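Local coordinates for DUF1611 domain-containing protein (Anabaena variabilis, PDB 2OBN) that is of unknown function but probably binds a nucleotide phosphate through a P-loop domain that is joined to a Rossmann-like domain, at residues Cys152-Lys166 / Tyr226-His239. The protein carries 2 engineered substitutions. Residues are numbered along the deposited sequence; the frame is centred on the assembly and turned at random.
Sequences CRRVLTVGTDMAIGK and YDILHIEGQGSLLH. With PO4 (phosphate ion), chain G.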
loop_
_atom_site.group_PDB
_atom_site.type_symbol
_atom_site.label_atom_id
_atom_site.label_comp_id
_atom_site.label_asym_id
_atom_site.label_seq_id
_atom_site.Cartn_x
_atom_site.Cartn_y
_atom_site.Cartn_z
ATOM N N CYS B 152 18.102 -12.877 -13.223
ATOM C CA CYS B 152 17.347 -12.290 -14.313
ATOM C C CYS B 152 17.239 -10.777 -14.239
ATOM O O CYS B 152 17.420 -10.176 -13.193
ATOM C CB CYS B 152 15.924 -12.837 -14.269
ATOM S SG CYS B 152 15.001 -12.363 -12.786
ATOM N N ARG B 153 16.965 -10.169 -15.381
ATOM C CA ARG B 153 16.626 -8.742 -15.413
ATOM C C ARG B 153 15.187 -8.639 -14.911
ATOM O O ARG B 153 14.383 -9.573 -15.089
ATOM C CB ARG B 153 16.750 -8.155 -16.815
ATOM C CG ARG B 153 18.178 -7.792 -17.208
ATOM C CD ARG B 153 18.186 -7.162 -18.589
ATOM N NE ARG B 153 19.392 -6.370 -18.847
ATOM C CZ ARG B 153 20.565 -6.866 -19.218
ATOM N NH1 ARG B 153 20.745 -8.173 -19.367
ATOM N NH2 ARG B 153 21.580 -6.041 -19.418
ATOM N N ARG B 154 14.892 -7.526 -14.248
ATOM C CA ARG B 154 13.577 -7.262 -13.695
ATOM C C ARG B 154 13.185 -5.846 -14.112
ATOM O O ARG B 154 13.703 -4.858 -13.590
ATOM C CB ARG B 154 13.584 -7.453 -12.188
ATOM C CG ARG B 154 14.008 -8.871 -11.789
ATOM C CD ARG B 154 14.174 -9.057 -10.326
ATOM N NE ARG B 154 15.164 -8.160 -9.742
ATOM C CZ ARG B 154 16.483 -8.332 -9.778
ATOM N NH1 ARG B 154 17.024 -9.384 -10.373
ATOM N NH2 ARG B 154 17.276 -7.427 -9.196
ATOM N N VAL B 155 12.281 -5.790 -15.088
ATOM C CA VAL B 155 11.833 -4.561 -15.704
ATOM C C VAL B 155 10.412 -4.237 -15.278
ATOM O O VAL B 155 9.485 -5.018 -15.525
ATOM C CB VAL B 155 11.856 -4.681 -17.254
ATOM C CG1 VAL B 155 11.600 -3.320 -17.911
ATOM C CG2 VAL B 155 13.197 -5.274 -17.733
ATOM N N LEU B 156 10.270 -3.089 -14.622
ATOM C CA LEU B 156 8.995 -2.585 -14.174
ATOM C C LEU B 156 8.573 -1.382 -15.016
ATOM O O LEU B 156 9.353 -0.444 -15.216
ATOM C CB LEU B 156 9.098 -2.126 -12.714
ATOM C CG LEU B 156 7.851 -1.457 -12.115
ATOM C CD1 LEU B 156 6.681 -2.451 -12.105
ATOM C CD2 LEU B 156 8.141 -0.937 -10.704
ATOM N N THR B 157 7.336 -1.416 -15.506
ATOM C CA THR B 157 6.768 -0.269 -16.173
ATOM C C THR B 157 6.203 0.609 -15.077
ATOM O O THR B 157 5.598 0.113 -14.124
ATOM C CB THR B 157 5.678 -0.636 -17.211
ATOM O OG1 THR B 157 4.880 -1.715 -16.723
ATOM C CG2 THR B 157 6.325 -1.055 -18.517
ATOM N N VAL B 158 6.480 1.903 -15.186
ATOM C CA VAL B 158 5.998 2.914 -14.245
ATOM C C VAL B 158 5.294 3.958 -15.099
ATOM O O VAL B 158 5.508 3.981 -16.312
ATOM C CB VAL B 158 7.157 3.489 -13.362
ATOM C CG1 VAL B 158 7.739 2.373 -12.491
ATOM C CG2 VAL B 158 8.270 4.109 -14.189
ATOM N N GLY B 159 4.437 4.798 -14.518
ATOM C CA GLY B 159 3.723 5.777 -15.336
ATOM C C GLY B 159 3.482 7.162 -14.775
ATOM O O GLY B 159 3.560 7.400 -13.564
ATOM N N THR B 160 3.167 8.084 -15.687
ATOM C CA THR B 160 2.824 9.476 -15.314
ATOM C C THR B 160 1.362 9.582 -14.861
ATOM O O THR B 160 0.952 10.626 -14.368
ATOM C CB THR B 160 3.079 10.471 -16.456
ATOM O OG1 THR B 160 2.358 10.070 -17.620
ATOM C CG2 THR B 160 4.497 10.514 -16.801
ATOM N N ASP B 161 0.589 8.503 -15.034
ATOM C CA ASP B 161 -0.810 8.437 -14.617
ATOM C C ASP B 161 -1.215 6.957 -14.729
ATOM O O ASP B 161 -0.404 6.096 -15.091
ATOM C CB ASP B 161 -1.697 9.347 -15.504
ATOM C CG ASP B 161 -3.095 9.639 -14.911
ATOM O OD1 ASP B 161 -3.422 9.180 -13.788
ATOM O OD2 ASP B 161 -3.883 10.335 -15.599
HETATM N N MSE B 162 -2.459 6.671 -14.375
HETATM C CA MSE B 162 -3.037 5.349 -14.482
HETATM C C MSE B 162 -3.808 5.217 -15.784
HETATM O O MSE B 162 -4.230 6.227 -16.361
HETATM C CB MSE B 162 -3.978 5.128 -13.317
HETATM C CG MSE B 162 -3.198 4.951 -12.035
HETATM SE SE MSE B 162 -4.223 5.072 -10.456
HETATM C CE MSE B 162 -5.664 3.857 -10.944
ATOM N N ALA B 163 -3.989 3.965 -16.221
ATOM C CA ALA B 163 -4.712 3.640 -17.445
ATOM C C ALA B 163 -4.108 4.324 -18.659
ATOM O O ALA B 163 -4.829 4.969 -19.394
ATOM C CB ALA B 163 -6.205 3.991 -17.311
ATOM N N ILE B 164 -2.792 4.175 -18.857
ATOM C CA ILE B 164 -2.090 4.793 -19.996
ATOM C C ILE B 164 -1.341 3.826 -20.896
ATOM O O ILE B 164 -0.731 4.247 -21.893
ATOM C CB ILE B 164 -1.129 5.921 -19.553
ATOM C CG1 ILE B 164 -0.072 5.391 -18.577
ATOM C CG2 ILE B 164 -1.932 7.097 -18.929
ATOM C CD1 ILE B 164 0.956 6.416 -18.210
ATOM N N GLY B 165 -1.390 2.539 -20.579
ATOM C CA GLY B 165 -0.691 1.531 -21.378
ATOM C C GLY B 165 0.484 0.834 -20.711
ATOM O O GLY B 165 1.293 0.231 -21.402
ATOM N N LYS B 166 0.608 0.929 -19.390
ATOM C CA LYS B 166 1.701 0.250 -18.673
ATOM C C LYS B 166 1.680 -1.252 -18.930
ATOM O O LYS B 166 2.725 -1.828 -19.196
ATOM C CB LYS B 166 1.662 0.525 -17.163
ATOM C CG LYS B 166 1.952 1.985 -16.780
ATOM C CD LYS B 166 2.067 2.195 -15.277
ATOM C CE LYS B 166 0.740 1.975 -14.523
ATOM N NZ LYS B 166 -0.347 2.814 -15.049
ATOM N N TYR B 226 14.071 -17.555 -15.689
ATOM C CA TYR B 226 13.991 -16.725 -16.876
ATOM C C TYR B 226 15.175 -15.765 -16.948
ATOM O O TYR B 226 15.856 -15.525 -15.947
ATOM C CB TYR B 226 12.623 -15.991 -16.894
ATOM C CG TYR B 226 11.446 -16.948 -17.047
ATOM C CD1 TYR B 226 10.855 -17.547 -15.943
ATOM C CD2 TYR B 226 10.959 -17.283 -18.302
ATOM C CE1 TYR B 226 9.797 -18.456 -16.082
ATOM C CE2 TYR B 226 9.907 -18.179 -18.455
ATOM C CZ TYR B 226 9.330 -18.759 -17.342
ATOM O OH TYR B 226 8.291 -19.644 -17.514
ATOM N N ASP B 227 15.433 -15.260 -18.151
ATOM C CA ASP B 227 16.468 -14.255 -18.384
ATOM C C ASP B 227 15.902 -12.873 -18.028
ATOM O O ASP B 227 16.629 -11.984 -17.616
ATOM C CB ASP B 227 16.862 -14.210 -19.867
ATOM C CG ASP B 227 17.398 -15.510 -20.375
ATOM O OD1 ASP B 227 18.126 -16.202 -19.618
ATOM O OD2 ASP B 227 17.105 -15.840 -21.548
ATOM N N ILE B 228 14.605 -12.699 -18.230
ATOM C CA ILE B 228 13.963 -11.423 -17.978
ATOM C C ILE B 228 12.526 -11.550 -17.469
ATOM O O ILE B 228 11.731 -12.340 -17.986
ATOM C CB ILE B 228 13.999 -10.527 -19.252
ATOM C CG1 ILE B 228 13.423 -9.134 -18.969
ATOM C CG2 ILE B 228 13.287 -11.205 -20.434
ATOM C CD1 ILE B 228 13.645 -8.113 -20.121
ATOM N N LEU B 229 12.225 -10.773 -16.429
ATOM C CA LEU B 229 10.879 -10.665 -15.881
ATOM C C LEU B 229 10.342 -9.286 -16.221
ATOM O O LEU B 229 11.036 -8.287 -16.025
ATOM C CB LEU B 229 10.859 -10.883 -14.363
ATOM C CG LEU B 229 10.732 -12.330 -13.856
ATOM C CD1 LEU B 229 11.739 -13.246 -14.440
ATOM C CD2 LEU B 229 10.806 -12.366 -12.361
ATOM N N HIS B 230 9.117 -9.248 -16.749
ATOM C CA HIS B 230 8.412 -8.003 -17.064
ATOM C C HIS B 230 7.267 -7.826 -16.065
ATOM O O HIS B 230 6.208 -8.434 -16.212
ATOM C CB HIS B 230 7.843 -8.043 -18.486
ATOM C CG HIS B 230 8.860 -8.384 -19.526
ATOM N ND1 HIS B 230 9.562 -7.427 -20.224
ATOM C CD2 HIS B 230 9.321 -9.582 -19.958
ATOM C CE1 HIS B 230 10.404 -8.024 -21.052
ATOM N NE2 HIS B 230 10.275 -9.331 -20.912
ATOM N N ILE B 231 7.490 -7.007 -15.043
ATOM C CA ILE B 231 6.475 -6.770 -14.031
ATOM C C ILE B 231 5.485 -5.667 -14.476
ATOM O O ILE B 231 5.880 -4.522 -14.744
ATOM C CB ILE B 231 7.098 -6.425 -12.655
ATOM C CG1 ILE B 231 8.070 -7.522 -12.168
ATOM C CG2 ILE B 231 5.988 -6.233 -11.596
ATOM C CD1 ILE B 231 9.516 -7.368 -12.569
ATOM N N GLU B 232 4.205 -6.036 -14.570
ATOM C CA GLU B 232 3.143 -5.102 -14.923
ATOM C C GLU B 232 3.105 -3.952 -13.915
ATOM O O GLU B 232 3.063 -4.181 -12.712
ATOM C CB GLU B 232 1.776 -5.809 -14.929
ATOM C CG GLU B 232 0.591 -4.867 -15.172
ATOM C CD GLU B 232 -0.765 -5.540 -15.113
ATOM O OE1 GLU B 232 -0.840 -6.703 -14.679
ATOM O OE2 GLU B 232 -1.769 -4.875 -15.474
ATOM N N GLY B 233 3.140 -2.723 -14.407
ATOM C CA GLY B 233 3.041 -1.570 -13.544
ATOM C C GLY B 233 1.609 -1.286 -13.104
ATOM O O GLY B 233 0.631 -1.750 -13.730
ATOM N N GLN B 234 1.500 -0.533 -12.011
ATOM C CA GLN B 234 0.220 -0.093 -11.460
ATOM C C GLN B 234 0.415 1.266 -10.793
ATOM O O GLN B 234 1.471 1.554 -10.218
ATOM C CB GLN B 234 -0.337 -1.068 -10.421
ATOM C CG GLN B 234 -0.502 -2.513 -10.846
ATOM C CD GLN B 234 -1.624 -2.745 -11.842
ATOM O OE1 GLN B 234 -2.472 -1.872 -12.071
ATOM N NE2 GLN B 234 -1.654 -3.950 -12.418
ATOM N N GLY B 235 -0.611 2.104 -10.886
ATOM C CA GLY B 235 -0.600 3.401 -10.257
ATOM C C GLY B 235 0.338 4.414 -10.864
ATOM O O GLY B 235 0.754 4.288 -12.003
ATOM N N SER B 236 0.659 5.426 -10.064
ATOM C CA SER B 236 1.575 6.478 -10.449
ATOM C C SER B 236 1.946 7.300 -9.237
ATOM O O SER B 236 1.077 7.636 -8.427
ATOM C CB SER B 236 0.928 7.430 -11.455
ATOM O OG SER B 236 1.793 8.534 -11.695
ATOM N N LEU B 237 3.215 7.686 -9.142
ATOM C CA LEU B 237 3.648 8.553 -8.055
ATOM C C LEU B 237 3.124 9.989 -8.220
ATOM O O LEU B 237 3.380 10.822 -7.365
ATOM C CB LEU B 237 5.182 8.554 -7.948
ATOM C CG LEU B 237 5.847 7.230 -7.553
ATOM C CD1 LEU B 237 7.354 7.404 -7.577
ATOM C CD2 LEU B 237 5.389 6.754 -6.194
ATOM N N LEU B 238 2.431 10.264 -9.335
ATOM C CA LEU B 238 1.861 11.568 -9.640
ATOM C C LEU B 238 0.363 11.618 -9.337
ATOM O O LEU B 238 -0.230 12.690 -9.310
ATOM C CB LEU B 238 2.081 11.913 -11.120
ATOM C CG LEU B 238 3.501 11.803 -11.656
ATOM C CD1 LEU B 238 3.558 12.271 -13.088
ATOM C CD2 LEU B 238 4.469 12.605 -10.784
ATOM N N HIS B 239 -0.232 10.447 -9.105
ATOM C CA HIS B 239 -1.635 10.344 -8.782
ATOM C C HIS B 239 -1.779 10.476 -7.264
ATOM O O HIS B 239 -1.139 9.724 -6.531
ATOM C CB HIS B 239 -2.154 9.005 -9.276
ATOM C CG HIS B 239 -3.636 8.869 -9.210
ATOM N ND1 HIS B 239 -4.335 8.974 -8.029
ATOM C CD2 HIS B 239 -4.546 8.574 -10.166
ATOM C CE1 HIS B 239 -5.620 8.778 -8.265
ATOM N NE2 HIS B 239 -5.775 8.537 -9.556
HETATM P P PO4 G . -2.396 0.761 -17.467
HETATM O O1 PO4 G . -3.403 0.857 -16.337
HETATM O O2 PO4 G . -1.629 -0.550 -17.341
HETATM O O3 PO4 G . -3.094 0.724 -18.789
HETATM O O4 PO4 G . -1.424 1.904 -17.447
HETATM O O HOH W 1 7.442 -4.524 -17.501
HETATM O O HOH W 2 4.247 0.712 -11.623
HETATM O O HOH W 3 3.553 3.805 -12.070
#
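Ser236 reaches across to the end of strand 153-159 and donates its hydroxyl to Gly159 O, OG to O 2.8 Å. OG lies above the carbonyl plane rather than on a lone pair. Ser236 OG, anti to the backbone N (chi1 173°), also accepts from Leu238 N at 3.0 Å, an ST turn. With alanine in place of Ser236, Gly159 O would probably lose this donor and Leu238 N its turn acceptor. Next to it, Leu238 CD1 packs on Thr160 CB. Met162, a selenomethionine, lays CG against Gly235 CA at 3.5 Å; its chain bends at chi3, which brings SE to the His239 ring. SE sits 4.0 Å from the ring centroid, obliquely placed, while Asp161 OD1 approaches that ring at its edge.

Lys166 CE runs close to Gly235 O, and Lys166 NZ bonds a phosphate oxygen, O4, at 2.8 Å. The backbone N atoms of Ile164, Gly165 and Lys166 also donate to this phosphate at the start of helix 166-179, with Gly165 as its N-cap. This is the phosphate-cradling loop of a P-loop NTPase fold, though the ion is probably from the crystallisation liquor. Gly233 passes where a side chain would collide with Thr157 O, and its N bonds Thr157 OG1 weakly. Thr157 OG1 is also hydrogen-bonded to Ser170 OG of that helix.

Behind the loop, strands 153-159 and 228-231 run parallel in the central sheet. Val155 accepts from Ile231 N and donates to Leu229 O, the latter bond almost straight at 177°. Val155 CG2 meets Ile228 CD1 at 3.7 Å on one face, under helix 340-347. On the other face Leu156 CD1 touches Ile231 CG2 at 3.9 Å, against helix 245-252. One water joins Thr157 O to Gln234 N and a second joins Gly159 N to Gly235 O, beyond the end of the strand ladder. Farther out, Tyr286 OH also bonds Gly159 O, and Asp161 OD2 is held by Gln265 and Gly269.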